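Local coordinates for alpha-14 giardin (Giardia lamblia, PDB 3CHK), which binds calcium and, in a calcium-dependent way, acidic phospholipid, and may link the lipid bilayer to the underlying axoneme as a calcium-regulated structural element, at residues E21-E26 and A61-H66; K28-I33 and K69-L74; S216-V221 and A232-H237; V253-S258 and E293-E298. All coordinates share one frame; numbering follows the deposited sequence.

Interaction 1: residues E21-E26 and A61-H66. With CA (calcium ion), chain F.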
loop_
_atom_site.group_PDB
_atom_site.type_symbol
_atom_site.label_atom_id
_atom_site.label_comp_id
_atom_site.label_asym_id
_atom_site.label_seq_id
_atom_site.Cartn_x
_atom_site.Cartn_y
_atom_site.Cartn_z
ATOM N N GLU A 21 2.179 26.043 15.419
ATOM C CA GLU A 21 2.829 25.824 16.718
ATOM C C GLU A 21 3.530 24.460 16.818
ATOM O O GLU A 21 4.605 24.353 17.398
ATOM C CB GLU A 21 1.815 26.007 17.860
ATOM C CG GLU A 21 1.180 27.405 17.870
ATOM C CD GLU A 21 0.223 27.666 19.030
ATOM O OE1 GLU A 21 -0.179 28.846 19.207
ATOM O OE2 GLU A 21 -0.134 26.726 19.771
ATOM N N ALA A 22 2.929 23.420 16.242
ATOM C CA ALA A 22 3.543 22.093 16.234
ATOM C C ALA A 22 4.853 22.118 15.463
ATOM O O ALA A 22 5.779 21.346 15.746
ATOM C CB ALA A 22 2.585 21.062 15.604
ATOM N N CYS A 23 4.914 23.000 14.471
ATOM C CA CYS A 23 6.094 23.147 13.649
ATOM C C CYS A 23 7.155 24.003 14.353
ATOM O O CYS A 23 8.353 23.817 14.136
ATOM C CB CYS A 23 5.727 23.760 12.300
ATOM S SG CYS A 23 4.914 22.595 11.140
ATOM N N GLN A 24 6.697 24.915 15.205
ATOM C CA GLN A 24 7.595 25.883 15.852
ATOM C C GLN A 24 8.015 25.502 17.271
ATOM O O GLN A 24 8.801 26.213 17.902
ATOM C CB GLN A 24 6.967 27.283 15.828
ATOM C CG GLN A 24 6.952 27.908 14.441
ATOM C CD GLN A 24 6.242 29.251 14.412
ATOM O OE1 GLN A 24 5.522 29.609 15.348
ATOM N NE2 GLN A 24 6.433 29.993 13.327
ATOM N N ASP A 25 7.490 24.394 17.779
ATOM C CA ASP A 25 7.865 23.898 19.087
ATOM C C ASP A 25 8.234 22.421 18.976
ATOM O O ASP A 25 7.408 21.613 18.534
ATOM C CB ASP A 25 6.705 24.096 20.066
ATOM C CG ASP A 25 7.038 23.654 21.481
ATOM O OD1 ASP A 25 8.082 22.995 21.701
ATOM O OD2 ASP A 25 6.232 23.949 22.381
ATOM N N GLU A 26 9.466 22.087 19.376
ATOM C CA GLU A 26 9.986 20.706 19.333
ATOM C C GLU A 26 9.076 19.725 20.068
ATOM O O GLU A 26 8.923 18.579 19.627
ATOM C CB GLU A 26 11.409 20.606 19.923
ATOM C CG GLU A 26 12.551 21.020 18.994
ATOM C CD GLU A 26 13.933 20.519 19.466
ATOM O OE1 GLU A 26 14.069 19.308 19.786
ATOM O OE2 GLU A 26 14.898 21.321 19.486
ATOM N N ALA A 61 5.559 23.602 1.851
ATOM C CA ALA A 61 6.814 24.346 1.985
ATOM C C ALA A 61 7.139 24.634 3.446
ATOM O O ALA A 61 8.306 24.543 3.855
ATOM C CB ALA A 61 6.743 25.641 1.196
ATOM N N PHE A 62 6.102 24.958 4.222
ATOM C CA PHE A 62 6.212 25.257 5.641
ATOM C C PHE A 62 6.735 24.043 6.416
ATOM O O PHE A 62 7.675 24.168 7.210
ATOM C CB PHE A 62 4.842 25.699 6.185
ATOM C CG PHE A 62 4.864 26.221 7.600
ATOM C CD1 PHE A 62 5.344 27.502 7.882
ATOM C CD2 PHE A 62 4.358 25.454 8.648
ATOM C CE1 PHE A 62 5.347 27.988 9.199
ATOM C CE2 PHE A 62 4.344 25.931 9.959
ATOM C CZ PHE A 62 4.840 27.196 10.244
ATOM N N LEU A 63 6.124 22.878 6.176
ATOM C CA LEU A 63 6.558 21.636 6.830
ATOM C C LEU A 63 8.016 21.331 6.554
ATOM O O LEU A 63 8.735 20.912 7.447
ATOM C CB LEU A 63 5.703 20.451 6.376
ATOM C CG LEU A 63 4.202 20.457 6.671
ATOM C CD1 LEU A 63 3.517 19.322 5.870
ATOM C CD2 LEU A 63 3.921 20.329 8.146
ATOM N N LYS A 64 8.421 21.527 5.301
ATOM C CA LYS A 64 9.788 21.321 4.842
ATOM C C LYS A 64 10.790 22.214 5.578
ATOM O O LYS A 64 11.903 21.767 5.874
ATOM C CB LYS A 64 9.883 21.560 3.333
ATOM C CG LYS A 64 9.397 20.398 2.483
ATOM C CD LYS A 64 9.333 20.758 1.005
ATOM C CE LYS A 64 8.967 19.535 0.172
ATOM N NZ LYS A 64 8.353 19.857 -1.162
ATOM N N LYS A 65 10.401 23.452 5.888
ATOM C CA LYS A 65 11.315 24.361 6.605
ATOM C C LYS A 65 11.509 23.990 8.083
ATOM O O LYS A 65 12.562 24.279 8.673
ATOM C CB LYS A 65 10.914 25.850 6.429
ATOM C CG LYS A 65 10.105 26.474 7.574
ATOM C CD LYS A 65 9.848 27.986 7.371
ATOM C CE LYS A 65 8.650 28.261 6.436
ATOM N NZ LYS A 65 8.425 29.717 6.112
ATOM N N HIS A 66 10.517 23.329 8.677
ATOM C CA HIS A 66 10.538 23.066 10.112
ATOM C C HIS A 66 10.866 21.629 10.514
ATOM O O HIS A 66 11.307 21.386 11.631
ATOM C CB HIS A 66 9.218 23.488 10.753
ATOM C CG HIS A 66 9.041 24.970 10.835
ATOM N ND1 HIS A 66 9.859 25.772 11.603
ATOM C CD2 HIS A 66 8.145 25.796 10.248
ATOM C CE1 HIS A 66 9.477 27.032 11.480
ATOM N NE2 HIS A 66 8.439 27.074 10.664
HETATM CA CA CA F . 13.489 20.084 6.309
HETATM O O HOH W 1 8.156 29.852 10.745
HETATM O O HOH W 2 14.782 21.839 4.879
HETATM O O HOH W 3 15.305 18.573 6.597
HETATM O O HOH W 4 13.262 19.869 4.245
HETATM O O HOH W 5 14.776 21.318 8.189
#

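Interaction 2: residues K28-I33 and K69-L74. With CA (calcium ion), chain F.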
loop_
_atom_site.group_PDB
_atom_site.type_symbol
_atom_site.label_atom_id
_atom_site.label_comp_id
_atom_site.label_asym_id
_atom_site.label_seq_id
_atom_site.Cartn_x
_atom_site.Cartn_y
_atom_site.Cartn_z
ATOM N N LYS A 28 5.891 19.725 20.433
ATOM C CA LYS A 28 4.520 19.700 19.948
ATOM C C LYS A 28 4.393 19.017 18.584
ATOM O O LYS A 28 3.318 19.034 17.973
ATOM C CB LYS A 28 3.937 21.121 19.904
ATOM C CG LYS A 28 3.818 21.762 21.292
ATOM C CD LYS A 28 2.695 22.778 21.360
ATOM C CE LYS A 28 2.467 23.241 22.801
ATOM N NZ LYS A 28 1.603 24.460 22.864
ATOM N N ARG A 29 5.484 18.402 18.135
ATOM C CA ARG A 29 5.547 17.811 16.804
ATOM C C ARG A 29 4.462 16.769 16.545
ATOM O O ARG A 29 3.915 16.725 15.457
ATOM C CB ARG A 29 6.917 17.198 16.526
ATOM C CG ARG A 29 8.047 18.190 16.422
ATOM C CD ARG A 29 8.218 18.677 15.004
ATOM N NE ARG A 29 9.383 19.548 14.842
ATOM C CZ ARG A 29 9.460 20.788 15.314
ATOM N NH1 ARG A 29 8.449 21.311 15.983
ATOM N NH2 ARG A 29 10.553 21.509 15.121
ATOM N N LEU A 30 4.155 15.943 17.536
ATOM C CA LEU A 30 3.102 14.918 17.370
ATOM C C LEU A 30 1.671 15.458 17.216
ATOM O O LEU A 30 0.745 14.702 16.892
ATOM C CB LEU A 30 3.154 13.870 18.487
ATOM C CG LEU A 30 4.329 12.877 18.412
ATOM C CD1 LEU A 30 4.308 11.949 19.613
ATOM C CD2 LEU A 30 4.298 12.056 17.113
ATOM N N ASP A 31 1.467 16.754 17.465
ATOM C CA ASP A 31 0.180 17.371 17.169
ATOM C C ASP A 31 -0.167 17.247 15.670
ATOM O O ASP A 31 -1.352 17.193 15.309
ATOM C CB ASP A 31 0.210 18.846 17.569
ATOM C CG ASP A 31 -0.045 19.059 19.044
ATOM O OD1 ASP A 31 -0.335 18.087 19.780
ATOM O OD2 ASP A 31 0.028 20.230 19.477
ATOM N N LEU A 32 0.861 17.216 14.821
ATOM C CA LEU A 32 0.714 17.079 13.358
ATOM C C LEU A 32 0.060 15.750 13.013
ATOM O O LEU A 32 -0.729 15.649 12.079
ATOM C CB LEU A 32 2.061 17.200 12.634
ATOM C CG LEU A 32 2.821 18.549 12.772
ATOM C CD1 LEU A 32 4.207 18.512 12.136
ATOM C CD2 LEU A 32 1.996 19.690 12.153
ATOM N N ILE A 33 0.440 14.721 13.768
ATOM C CA ILE A 33 -0.110 13.377 13.589
ATOM C C ILE A 33 -1.498 13.278 14.197
ATOM O O ILE A 33 -2.414 12.689 13.617
ATOM C CB ILE A 33 0.857 12.339 14.227
ATOM C CG1 ILE A 33 2.277 12.473 13.644
ATOM C CG2 ILE A 33 0.296 10.910 14.087
ATOM C CD1 ILE A 33 2.456 12.252 12.132
ATOM N N LYS A 69 14.128 14.747 8.050
ATOM C CA LYS A 69 14.380 13.306 7.918
ATOM C C LYS A 69 13.081 12.524 7.778
ATOM O O LYS A 69 12.151 12.987 7.118
ATOM C CB LYS A 69 15.240 12.782 9.083
ATOM C CG LYS A 69 16.608 13.492 9.202
ATOM C CD LYS A 69 17.185 13.283 10.581
ATOM C CE LYS A 69 18.696 13.445 10.597
ATOM N NZ LYS A 69 19.201 13.098 11.955
ATOM N N ASP A 70 13.011 11.364 8.422
ATOM C CA ASP A 70 11.837 10.477 8.250
ATOM C C ASP A 70 10.485 11.082 8.640
ATOM O O ASP A 70 9.485 10.853 7.954
ATOM C CB ASP A 70 12.070 9.136 8.948
ATOM C CG ASP A 70 13.240 8.349 8.343
ATOM O OD1 ASP A 70 13.577 8.503 7.153
ATOM O OD2 ASP A 70 13.817 7.540 9.073
ATOM N N PHE A 71 10.452 11.850 9.719
ATOM C CA PHE A 71 9.221 12.477 10.196
ATOM C C PHE A 71 8.713 13.480 9.156
ATOM O O PHE A 71 7.524 13.507 8.851
ATOM C CB PHE A 71 9.449 13.136 11.558
ATOM C CG PHE A 71 8.199 13.633 12.219
ATOM C CD1 PHE A 71 7.257 12.751 12.743
ATOM C CD2 PHE A 71 7.946 15.003 12.306
ATOM C CE1 PHE A 71 6.104 13.220 13.375
ATOM C CE2 PHE A 71 6.785 15.483 12.905
ATOM C CZ PHE A 71 5.854 14.608 13.459
ATOM N N GLU A 72 9.613 14.291 8.600
ATOM C CA GLU A 72 9.240 15.151 7.454
ATOM C C GLU A 72 8.594 14.387 6.287
ATOM O O GLU A 72 7.515 14.754 5.813
ATOM C CB GLU A 72 10.441 15.931 6.929
ATOM C CG GLU A 72 10.095 16.865 5.756
ATOM C CD GLU A 72 11.290 17.669 5.276
ATOM O OE1 GLU A 72 12.010 18.225 6.132
ATOM O OE2 GLU A 72 11.501 17.782 4.052
ATOM N N SER A 73 9.256 13.330 5.830
ATOM C CA SER A 73 8.796 12.552 4.676
ATOM C C SER A 73 7.383 12.013 4.952
ATOM O O SER A 73 6.511 12.128 4.105
ATOM C CB SER A 73 9.751 11.389 4.396
ATOM O OG SER A 73 11.088 11.835 4.235
ATOM N N LEU A 74 7.188 11.458 6.149
ATOM C CA LEU A 74 5.886 10.935 6.603
ATOM C C LEU A 74 4.800 12.025 6.647
ATOM O O LEU A 74 3.718 11.876 6.076
ATOM C CB LEU A 74 6.012 10.275 7.992
ATOM C CG LEU A 74 4.724 9.793 8.673
ATOM C CD1 LEU A 74 4.107 8.609 7.886
ATOM C CD2 LEU A 74 4.989 9.404 10.124
HETATM CA CA CA F . 13.489 20.084 6.309
HETATM O O HOH W 4 13.262 19.869 4.245
HETATM O O HOH W 2 14.782 21.839 4.879
HETATM O O HOH W 3 15.305 18.573 6.597
HETATM O O HOH W 5 14.776 21.318 8.189
#

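Interaction 3: residues S216-V221 and A232-H237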
loop_
_atom_site.group_PDB
_atom_site.type_symbol
_atom_site.label_atom_id
_atom_site.label_comp_id
_atom_site.label_asym_id
_atom_site.label_seq_id
_atom_site.Cartn_x
_atom_site.Cartn_y
_atom_site.Cartn_z
ATOM N N SER A 216 -2.945 -24.260 1.905
ATOM C CA SER A 216 -3.408 -22.877 1.623
ATOM C C SER A 216 -2.884 -22.306 0.284
ATOM O O SER A 216 -1.814 -22.688 -0.186
ATOM C CB SER A 216 -3.034 -21.924 2.758
ATOM O OG SER A 216 -1.636 -21.763 2.811
ATOM N N LEU A 217 -3.640 -21.351 -0.287
ATOM C CA LEU A 217 -3.240 -20.661 -1.497
ATOM C C LEU A 217 -1.943 -19.917 -1.188
ATOM O O LEU A 217 -1.041 -19.866 -2.024
ATOM C CB LEU A 217 -4.301 -19.637 -1.942
ATOM C CG LEU A 217 -5.538 -20.154 -2.629
ATOM C CD1 LEU A 217 -6.369 -18.939 -3.041
ATOM C CD2 LEU A 217 -5.171 -20.953 -3.874
ATOM N N ARG A 218 -1.867 -19.336 0.006
ATOM C CA ARG A 218 -0.682 -18.548 0.373
ATOM C C ARG A 218 0.581 -19.411 0.406
ATOM O O ARG A 218 1.610 -18.989 -0.087
ATOM C CB ARG A 218 -0.891 -17.797 1.688
ATOM C CG ARG A 218 0.013 -16.555 1.808
ATOM C CD ARG A 218 -0.244 -15.865 3.157
ATOM N NE ARG A 218 0.303 -14.509 3.196
ATOM C CZ ARG A 218 1.584 -14.238 3.489
ATOM N NH1 ARG A 218 2.465 -15.226 3.712
ATOM N NH2 ARG A 218 2.000 -12.979 3.528
ATOM N N ALA A 219 0.474 -20.627 0.948
ATOM C CA ALA A 219 1.585 -21.582 0.871
ATOM C C ALA A 219 1.943 -21.963 -0.579
ATOM O O ALA A 219 3.111 -22.146 -0.888
ATOM C CB ALA A 219 1.296 -22.835 1.739
ATOM N N GLY A 220 0.942 -22.056 -1.462
ATOM C CA GLY A 220 1.145 -22.332 -2.866
ATOM C C GLY A 220 1.946 -21.211 -3.492
ATOM O O GLY A 220 2.896 -21.465 -4.247
ATOM N N VAL A 221 1.590 -19.978 -3.140
ATOM C CA VAL A 221 2.348 -18.794 -3.641
ATOM C C VAL A 221 3.805 -18.851 -3.181
ATOM O O VAL A 221 4.737 -18.637 -3.972
ATOM C CB VAL A 221 1.658 -17.479 -3.149
ATOM C CG1 VAL A 221 2.564 -16.307 -3.381
ATOM C CG2 VAL A 221 0.295 -17.277 -3.859
ATOM N N ALA A 232 5.055 -9.913 -4.293
ATOM C CA ALA A 232 3.944 -9.323 -5.028
ATOM C C ALA A 232 2.693 -10.197 -4.905
ATOM O O ALA A 232 1.596 -9.705 -4.628
ATOM C CB ALA A 232 4.302 -9.127 -6.485
ATOM N N PHE A 233 2.855 -11.508 -5.110
ATOM C CA PHE A 233 1.686 -12.384 -5.040
ATOM C C PHE A 233 1.185 -12.590 -3.640
ATOM O O PHE A 233 -0.027 -12.681 -3.467
ATOM C CB PHE A 233 1.949 -13.718 -5.760
ATOM C CG PHE A 233 1.805 -13.608 -7.259
ATOM C CD1 PHE A 233 2.861 -13.103 -8.030
ATOM C CD2 PHE A 233 0.603 -13.957 -7.904
ATOM C CE1 PHE A 233 2.738 -12.966 -9.454
ATOM C CE2 PHE A 233 0.452 -13.837 -9.313
ATOM C CZ PHE A 233 1.525 -13.328 -10.097
ATOM N N LYS A 234 2.075 -12.633 -2.645
ATOM C CA LYS A 234 1.606 -12.648 -1.258
ATOM C C LYS A 234 0.851 -11.358 -0.933
ATOM O O LYS A 234 -0.125 -11.403 -0.210
ATOM C CB LYS A 234 2.734 -12.868 -0.249
ATOM C CG LYS A 234 3.328 -14.260 -0.305
ATOM C CD LYS A 234 4.538 -14.312 0.606
ATOM C CE LYS A 234 4.823 -15.700 1.038
ATOM N NZ LYS A 234 6.134 -15.855 1.783
ATOM N N LEU A 235 1.329 -10.232 -1.441
ATOM C CA LEU A 235 0.727 -8.942 -1.103
ATOM C C LEU A 235 -0.671 -8.852 -1.724
ATOM O O LEU A 235 -1.631 -8.482 -1.050
ATOM C CB LEU A 235 1.623 -7.762 -1.546
ATOM C CG LEU A 235 1.013 -6.406 -1.266
ATOM C CD1 LEU A 235 0.876 -6.264 0.231
ATOM C CD2 LEU A 235 1.939 -5.307 -1.867
ATOM N N ALA A 236 -0.790 -9.228 -2.995
ATOM C CA ALA A 236 -2.104 -9.311 -3.650
ATOM C C ALA A 236 -2.999 -10.298 -2.874
ATOM O O ALA A 236 -4.158 -9.991 -2.595
ATOM C CB ALA A 236 -1.913 -9.766 -5.062
ATOM N N HIS A 237 -2.462 -11.473 -2.540
ATOM C CA HIS A 237 -3.233 -12.456 -1.712
ATOM C C HIS A 237 -3.809 -11.804 -0.459
ATOM O O HIS A 237 -5.000 -11.894 -0.171
ATOM C CB HIS A 237 -2.336 -13.658 -1.354
ATOM C CG HIS A 237 -2.955 -14.618 -0.378
ATOM N ND1 HIS A 237 -3.075 -14.326 0.965
ATOM C CD2 HIS A 237 -3.509 -15.846 -0.554
ATOM C CE1 HIS A 237 -3.657 -15.346 1.582
ATOM N NE2 HIS A 237 -3.946 -16.270 0.680
HETATM O O HOH W 6 -4.271 -18.848 1.706
HETATM O O HOH W 7 5.333 -14.612 4.471
#

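Interaction 4: residues V253-S258 and E293-E298. With CA (calcium ion), chain C.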
loop_
_atom_site.group_PDB
_atom_site.type_symbol
_atom_site.label_atom_id
_atom_site.label_comp_id
_atom_site.label_asym_id
_atom_site.label_seq_id
_atom_site.Cartn_x
_atom_site.Cartn_y
_atom_site.Cartn_z
ATOM N N VAL A 253 7.708 -6.607 6.387
ATOM C CA VAL A 253 8.750 -6.668 5.370
ATOM C C VAL A 253 9.654 -5.428 5.456
ATOM O O VAL A 253 10.878 -5.560 5.353
ATOM C CB VAL A 253 8.180 -6.901 3.974
ATOM C CG1 VAL A 253 9.301 -6.838 2.922
ATOM C CG2 VAL A 253 7.489 -8.286 3.929
ATOM N N ALA A 254 9.064 -4.256 5.697
ATOM C CA ALA A 254 9.841 -3.006 5.787
ATOM C C ALA A 254 10.791 -3.020 6.972
ATOM O O ALA A 254 11.860 -2.400 6.912
ATOM C CB ALA A 254 8.912 -1.793 5.864
ATOM N N PHE A 255 10.407 -3.701 8.054
ATOM C CA PHE A 255 11.237 -3.772 9.262
ATOM C C PHE A 255 12.333 -4.807 9.099
ATOM O O PHE A 255 13.284 -4.805 9.881
ATOM C CB PHE A 255 10.436 -4.219 10.483
ATOM C CG PHE A 255 9.479 -3.182 11.055
ATOM C CD1 PHE A 255 9.879 -1.861 11.248
ATOM C CD2 PHE A 255 8.202 -3.559 11.480
ATOM C CE1 PHE A 255 8.998 -0.925 11.797
ATOM C CE2 PHE A 255 7.332 -2.627 12.072
ATOM C CZ PHE A 255 7.739 -1.311 12.218
ATOM N N ALA A 256 12.165 -5.743 8.164
ATOM C CA ALA A 256 13.038 -6.923 8.080
ATOM C C ALA A 256 14.480 -6.584 7.763
ATOM O O ALA A 256 14.763 -5.717 6.942
ATOM C CB ALA A 256 12.485 -7.925 7.040
ATOM N N GLY A 257 15.398 -7.297 8.412
ATOM C CA GLY A 257 16.816 -7.129 8.139
ATOM C C GLY A 257 17.389 -6.015 8.970
ATOM O O GLY A 257 16.703 -5.427 9.816
ATOM N N SER A 258 18.665 -5.711 8.752
ATOM C CA SER A 258 19.297 -4.655 9.520
ATOM C C SER A 258 18.680 -3.326 9.144
ATOM O O SER A 258 18.396 -3.069 7.964
ATOM C CB SER A 258 20.812 -4.645 9.306
ATOM O OG SER A 258 21.375 -5.681 10.088
ATOM N N GLU A 293 5.910 -3.133 19.957
ATOM C CA GLU A 293 7.169 -3.698 20.481
ATOM C C GLU A 293 8.197 -3.822 19.380
ATOM O O GLU A 293 9.369 -3.491 19.577
ATOM C CB GLU A 293 6.913 -5.036 21.186
ATOM C CG GLU A 293 6.060 -4.835 22.432
ATOM C CD GLU A 293 5.705 -6.100 23.172
ATOM O OE1 GLU A 293 4.899 -6.008 24.128
ATOM O OE2 GLU A 293 6.203 -7.177 22.804
ATOM N N ARG A 294 7.774 -4.248 18.186
ATOM C CA ARG A 294 8.684 -4.217 17.065
ATOM C C ARG A 294 9.087 -2.782 16.755
ATOM O O ARG A 294 10.240 -2.527 16.519
ATOM C CB ARG A 294 8.119 -4.917 15.817
ATOM C CG ARG A 294 9.081 -4.990 14.660
ATOM C CD ARG A 294 10.385 -5.801 14.982
ATOM N NE ARG A 294 11.250 -5.955 13.814
ATOM C CZ ARG A 294 11.130 -6.949 12.915
ATOM N NH1 ARG A 294 10.135 -7.828 13.030
ATOM N NH2 ARG A 294 11.963 -7.043 11.891
ATOM N N CYS A 295 8.136 -1.854 16.813
ATOM C CA CYS A 295 8.438 -0.437 16.570
ATOM C C CYS A 295 9.515 0.067 17.509
ATOM O O CYS A 295 10.447 0.784 17.080
ATOM C CB CYS A 295 7.194 0.387 16.821
ATOM S SG CYS A 295 6.138 0.408 15.409
ATOM N N ALA A 296 9.361 -0.293 18.779
ATOM C CA ALA A 296 10.293 0.127 19.853
ATOM C C ALA A 296 11.742 -0.229 19.549
ATOM O O ALA A 296 12.684 0.545 19.872
ATOM C CB ALA A 296 9.882 -0.484 21.130
ATOM N N THR A 297 11.952 -1.380 18.915
ATOM C CA THR A 297 13.324 -1.815 18.609
ATOM C C THR A 297 13.816 -1.414 17.230
ATOM O O THR A 297 15.014 -1.487 16.957
ATOM C CB THR A 297 13.550 -3.332 18.889
ATOM O OG1 THR A 297 12.677 -4.115 18.060
ATOM C CG2 THR A 297 13.275 -3.643 20.355
ATOM N N GLU A 298 12.901 -0.929 16.383
ATOM C CA GLU A 298 13.216 -0.528 15.030
ATOM C C GLU A 298 13.342 0.991 14.910
ATOM O O GLU A 298 14.226 1.463 14.223
ATOM C CB GLU A 298 12.122 -0.985 14.050
ATOM C CG GLU A 298 12.031 -2.503 13.892
ATOM C CD GLU A 298 13.083 -3.090 13.016
ATOM O OE1 GLU A 298 13.642 -2.388 12.153
ATOM O OE2 GLU A 298 13.345 -4.310 13.152
HETATM CA CA CA C . 15.118 -4.288 11.169
HETATM O O HOH W 8 15.087 -6.593 11.870
#

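Interaction 1: residues E21-E26 and A61-H66
Cys23 is the residue on which this contact centres, set among Phe62, Leu63 and His66. Its CB lies 3.5 Å from Phe62 CE2. The thiol is turned to the backbone N side, opposite the carbonyl carbon (chi1 -76°), which brings SG alongside the same ring corner in an oblique sulfur-aromatic contact, 65° off the ring normal; Leu63 CD2 closes on the sulfur from 3.9 Å. His66 takes the other flank: its CB approaches Cys23 O at 3.5 Å, and the Cys23 carbonyl carbon stands over one face of the imidazole. The imidazole edge is turned to the face of Phe62, with CD2 above the phenyl plane. Gln24, extended beyond CG, passes His66 at a slant, the amide plane 79° from the ring plane. One water joins the two polar ends, accepting from Gln24 NE2 and lying in the imidazole plane 2.8 Å from His66 NE2. On another side of the helix, Lys64 O joins Leu67 O and Glu72 OE1 on one calcium ion, a loop-and-carboxylate site as in annexins. The contact packs the C-terminal ends of helices 12-24 and 59-66, with Leu63 reaching on to helix 69-78 and Ala22 to helix 31-38.

Interaction 2: residues K28-I33 and K69-L74
Phe71 projects its ring from helix 69-78 toward the turn leading into helix 31-38, and the partners gather round its outer end. Arg29 O lies at the edge, near the ring plane, 3.5 Å from Phe71 CZ, while three aliphatic groups come in obliquely: Ile33 CG1 is 3.9 Å from Phe71 CE1, Leu30 CD2 reaches the same carbon, and Leu32 CD1 stands 4.1 Å from Phe71 CE2. The ring is carried outward by a side chain whose CG is opposed to the backbone N (chi1 -172°), and Ile33 meets it from the opposite direction. Arg29 adds its CB, 4.0 Å from Phe71 CE2. Its chain then bends at CG (chi2 -89°) and returns toward helix 12-24, where NH1 makes a weak hydrogen bond to Ala22 O; the guanidinium is inclined by 23° to the phenyl plane without stacking on it. Farther along, Ile33 CD1 touches Leu74 CD2 at 4.3 Å. The Arg29 carbonyl also accepts from Leu32 N, where the type I turn Lys28-Asp31 leads into the helix. Helix 301-311 meets Leu30 and Ile33, so the contact is part of a larger helical core. One residue beyond Phe71, Glu72 points to another side and binds a calcium ion through OE1 at 2.4 Å, with OE2 accepting from a metal-bound water. The chemistry is therefore divided by direction: apolar packing, probably helped by the electrostatic match of an aromatic edge with a carbonyl oxygen, faces inward, and the carboxylate faces the metal, so that one short helix carries a core residue and a calcium ligand side by side in sequence.

Interaction 3: residues S216-V221 and A232-H237
Helices 217-221 and 232-237 run nearly antiparallel, at 165° with their axes 9.7 Å apart, and Arg218 and Val221 fall opposite Lys234 and Phe233. Arg218 meets two side chains in succession. Its CB sits over one face of the His237 ring, 3.8 Å from the centroid and 21° off the normal, a CH-pi contact. The chain then runs extended across the imidazole, so that its guanidinium ends almost perpendicular to that ring, with planes 87° apart, and receives the Lys234 methylenes over one face; Arg218 NH1 to Lys234 CE is 3.6 Å. Leu217 CB touches the edge of the same imidazole. Such helix pairing, one short helix returning against a longer one through a tight connection, belongs to the all-helical annexin fold. Ser216 is the N-cap of helix 217-224, its OG accepting from Ala219 N at 3.0 Å. Val221 fills the next turn: CG1, opposed to the backbone N, packs on Phe233 CB at 3.6 Å and on Lys234 CG. The Phe233 ring itself leads off toward Phe225 and Phe193. Although the cationic ends of Arg218 and Lys234 lie near each other, each has partners of its own, Asp238 and, in a cation-pi contact, Phe249 for Arg218, and both Glu230 and Glu222 for Lys234, which would offset their mutual repulsion. A water bridges them as well, accepting from Arg218 NH1 and from Lys234 NZ. A second water accepts from Arg218 N and lies 2.8 Å from His237 NE2, tying the first turn of helix 217-224 to the imidazole.

Interaction 4: residues V253-S258 and E293-E298
A calcium site built as in annexins, from backbone carbonyls of an interhelical loop and a bidentate acidic side chain brought in from a later helix, is the element to which this contact belongs. Phe255 O binds the ion at 2.3 Å and Gly257 O joins it, while Glu298 supplies both carboxylate oxygens, OE1 at 2.6 Å and OE2 at 2.7 Å from the calcium ion; Gly259 O and a water are further ligands. Gly257 has a positive phi (87°), a conformation that probably helps the loop turn its carbonyls to the metal. Behind the site, Phe255 packs against the second helix. Its CD1 lies 3.5 Å from Glu298 CG, its CD2 is near Arg294 CG, and Cys295 SG approaches CZ in an oblique sulfur-aromatic contact. Arg294 bends at CG (chi2 61°), which lays its guanidinium over Phe255 CB and its NE against the carboxylate of its own helix. The NE to Glu298 OE2 salt bridge is 2.7 Å long and nearly straight (168°), in the guanidinium plane but meeting the anti side of the carboxylate from out of that group's plane, while NH2 adds weak bonds to the same oxygen, to Phe255 O and to the metal-bound water. Arg294 is thus a second-shell residue that steadies Glu298 and touches three first-shell ligands. Glu298 OE2 is shared between metal and arginine, which probably spreads its negative charge; the two cations would both stabilise the ionised carboxylate, and the apolar backing by Phe255 probably helps keep helix and loop close enough to share the ion.

Interactions 1 and 2 form one unit: their centres are 9 Å apart, their segments alternate along the chain, and they share a single calcium ion, to which interaction 1 contributes Lys64 O and interaction 2 Glu72 OE1, with Leu67 O from the connection between helices 59-66 and 69-78. Interaction 4 holds a separate calcium site, its centre about 19 Å from that of interaction 2. Interaction 3 lies on the opposite side of the chain's centre from interactions 1 and 2, about 22 Å between centres from interaction 4; the helices bearing 232-237 and 253-258 are consecutive. The Lys234 side chain comes within about 6 Å of a bound calcium ion.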